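Local coordinates for TRAP dicarboxylate ABC transporter, substrate-binding protein (Roseobacter denitrificans, PDB 4OVQ), which binds beta-D-glucuronate as the periplasmic solute-binding component of a TRAP transporter, at residues Gly151-Asn156 with Glu162-Arg167. Sequence-based numbering, arbitrary orientation.
With BDP (beta-D-glucopyranuronic acid), chain C.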
loop_
_atom_site.group_PDB
_atom_site.type_symbol
_atom_site.label_atom_id
_atom_site.label_comp_id
_atom_site.label_asym_id
_atom_site.label_seq_id
_atom_site.Cartn_x
_atom_site.Cartn_y
_atom_site.Cartn_z
ATOM N N GLY A 151 -14.393 9.697 13.327
ATOM C CA GLY A 151 -14.479 10.625 14.438
ATOM C C GLY A 151 -15.729 10.447 15.286
ATOM O O GLY A 151 -15.831 11.042 16.353
ATOM N N GLU A 152 -16.649 9.601 14.836
ATOM C CA GLU A 152 -17.977 9.505 15.459
ATOM C C GLU A 152 -18.105 8.363 16.473
ATOM O O GLU A 152 -18.563 8.564 17.604
ATOM C CB GLU A 152 -19.038 9.341 14.364
ATOM C CG GLU A 152 -20.424 8.862 14.829
ATOM C CD GLU A 152 -21.303 8.429 13.643
ATOM O OE1 GLU A 152 -20.821 8.477 12.490
ATOM O OE2 GLU A 152 -22.469 8.030 13.855
ATOM N N LYS A 153 -17.720 7.155 16.078
ATOM C CA LYS A 153 -17.990 5.991 16.909
ATOM C C LYS A 153 -17.116 4.800 16.570
ATOM O O LYS A 153 -16.606 4.700 15.462
ATOM C CB LYS A 153 -19.441 5.555 16.713
ATOM C CG LYS A 153 -19.742 5.130 15.280
ATOM C CD LYS A 153 -21.227 4.957 15.028
ATOM C CE LYS A 153 -21.477 4.661 13.571
ATOM N NZ LYS A 153 -22.866 4.226 13.303
ATOM N N PRO A 154 -16.956 3.875 17.521
ATOM C CA PRO A 154 -16.285 2.614 17.211
ATOM C C PRO A 154 -17.020 1.808 16.149
ATOM O O PRO A 154 -18.246 1.890 16.044
ATOM C CB PRO A 154 -16.350 1.842 18.540
ATOM C CG PRO A 154 -16.537 2.884 19.589
ATOM C CD PRO A 154 -17.297 3.997 18.952
ATOM N N ILE A 155 -16.266 1.030 15.381
ATOM C CA ILE A 155 -16.819 0.036 14.464
ATOM C C ILE A 155 -16.550 -1.363 15.005
ATOM O O ILE A 155 -15.393 -1.740 15.204
ATOM C CB ILE A 155 -16.162 0.140 13.068
ATOM C CG1 ILE A 155 -16.581 1.442 12.396
ATOM C CG2 ILE A 155 -16.539 -1.065 12.206
ATOM C CD1 ILE A 155 -15.623 1.858 11.252
ATOM N N ASN A 156 -17.614 -2.126 15.265
ATOM C CA ASN A 156 -17.471 -3.507 15.715
ATOM C C ASN A 156 -18.165 -4.501 14.812
ATOM O O ASN A 156 -17.786 -5.668 14.761
ATOM C CB ASN A 156 -17.985 -3.677 17.150
ATOM C CG ASN A 156 -17.039 -3.097 18.159
ATOM O OD1 ASN A 156 -15.987 -3.675 18.446
ATOM N ND2 ASN A 156 -17.378 -1.924 18.673
ATOM N N GLU A 162 -22.782 1.178 8.176
ATOM C CA GLU A 162 -23.917 1.582 7.353
ATOM C C GLU A 162 -24.093 3.093 7.423
ATOM O O GLU A 162 -24.141 3.670 8.507
ATOM C CB GLU A 162 -25.200 0.867 7.812
ATOM C CG GLU A 162 -26.504 1.612 7.483
ATOM C CD GLU A 162 -26.981 1.433 6.048
ATOM O OE1 GLU A 162 -26.542 0.467 5.382
ATOM O OE2 GLU A 162 -27.805 2.272 5.601
ATOM N N GLY A 163 -24.154 3.723 6.252
ATOM C CA GLY A 163 -24.352 5.152 6.132
ATOM C C GLY A 163 -23.086 5.972 6.306
ATOM O O GLY A 163 -23.126 7.187 6.124
HETATM N N MSE A 164 -21.972 5.338 6.656
HETATM C CA MSE A 164 -20.736 6.081 6.890
HETATM C C MSE A 164 -20.024 6.411 5.554
HETATM O O MSE A 164 -19.853 5.528 4.709
HETATM C CB MSE A 164 -19.799 5.290 7.814
HETATM C CG MSE A 164 -18.611 6.086 8.313
HETATM SE SE MSE A 164 -17.411 5.021 9.425
HETATM C CE MSE A 164 -18.480 4.886 11.016
ATOM N N LYS A 165 -19.594 7.665 5.375
ATOM C CA LYS A 165 -18.827 8.070 4.187
ATOM C C LYS A 165 -17.387 7.735 4.491
ATOM O O LYS A 165 -16.777 8.339 5.372
ATOM C CB LYS A 165 -18.925 9.581 3.901
ATOM C CG LYS A 165 -20.336 10.143 3.812
ATOM C CD LYS A 165 -20.291 11.688 3.682
ATOM C CE LYS A 165 -19.769 12.405 4.967
ATOM N NZ LYS A 165 -20.891 12.578 5.956
ATOM N N VAL A 166 -16.842 6.747 3.794
ATOM C CA VAL A 166 -15.469 6.302 4.063
ATOM C C VAL A 166 -14.576 6.516 2.839
ATOM O O VAL A 166 -14.855 6.054 1.743
ATOM C CB VAL A 166 -15.413 4.820 4.472
ATOM C CG1 VAL A 166 -13.983 4.458 4.887
ATOM C CG2 VAL A 166 -16.452 4.504 5.584
ATOM N N ARG A 167 -13.503 7.274 3.037
ATOM C CA ARG A 167 -12.524 7.474 1.989
ATOM C C ARG A 167 -11.742 6.191 1.778
ATOM O O ARG A 167 -11.355 5.501 2.735
ATOM C CB ARG A 167 -11.556 8.594 2.357
ATOM C CG ARG A 167 -10.452 8.873 1.290
ATOM C CD ARG A 167 -9.222 8.011 1.524
ATOM N NE ARG A 167 -8.186 8.176 0.510
ATOM C CZ ARG A 167 -7.009 7.570 0.567
ATOM N NH1 ARG A 167 -6.737 6.787 1.601
ATOM N NH2 ARG A 167 -6.116 7.769 -0.399
HETATM C C1 BDP C . -0.556 4.233 2.797
HETATM C C2 BDP C . 0.382 3.908 1.663
HETATM C C3 BDP C . 0.414 5.079 0.782
HETATM C C4 BDP C . -0.954 5.379 0.268
HETATM C C5 BDP C . -1.908 5.611 1.416
HETATM C C6 BDP C . -3.351 5.874 0.958
HETATM O O2 BDP C . 1.701 3.730 2.283
HETATM O O3 BDP C . 1.209 4.651 -0.386
HETATM O O4 BDP C . -0.911 6.579 -0.614
HETATM O O5 BDP C . -1.913 4.506 2.310
HETATM O O6A BDP C . -3.546 6.523 -0.112
HETATM O O1 BDP C . -0.698 3.181 3.708
HETATM O O6B BDP C . -4.227 5.541 1.794
HETATM O O HOH W 1 -22.251 4.444 10.581
HETATM O O HOH W 2 -24.449 2.701 11.761
#
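The guanidinium of Arg167 meets the carboxylate of beta-D-glucuronate edge-on, with C6 of the sugar acid lying in its plane. Two nearly straight hydrogen bonds grip the carboxylate in a bidentate, side-by-side manner: NH1 reaches O6B at 2.8 Å (178°) and NH2 reaches O6A at 2.9 Å, so the carboxylate is held against rotation about its bond to the sugar ring. The arginine chain bends at chi2 (-89°) and runs on extended, carrying the guanidinium to the carboxylate, where the NE bond to the carbonyl oxygen of Met188 steadies it. A methionine in its place would lose both bonds and is likely to leave the carboxylate less well neutralised and freer to turn, although Arg146 NH1 also bonds the sugar acid. Three residues before Arg167 in the chain, selenomethionine Met164 packs on the loop 151-156. Its CG stands anti to the backbone N (chi1 -169°), and a turn at chi3 brings CE against two partners, 3.9 Å from Lys153 CE and 4.2 Å from Ile155 CG1. SE lies 4.1 Å from Ile155 CD1. Beyond this apolar patch the extended Lys153 chain carries its ammonium to two waters; both accept from NZ, and one lies 2.9 Å from Glu162 O, where it can bridge the segments. The contact lies within the connection from strand 146-150, whose Phe148 and Asn150 touch Ile155, to strand 165-168, which pairs in parallel with 184-187. Segment 162-167 thus leads from the apolar packing of Met164 on Ile155 to Arg167 in the sugar-acid pocket of this solute-binding fold.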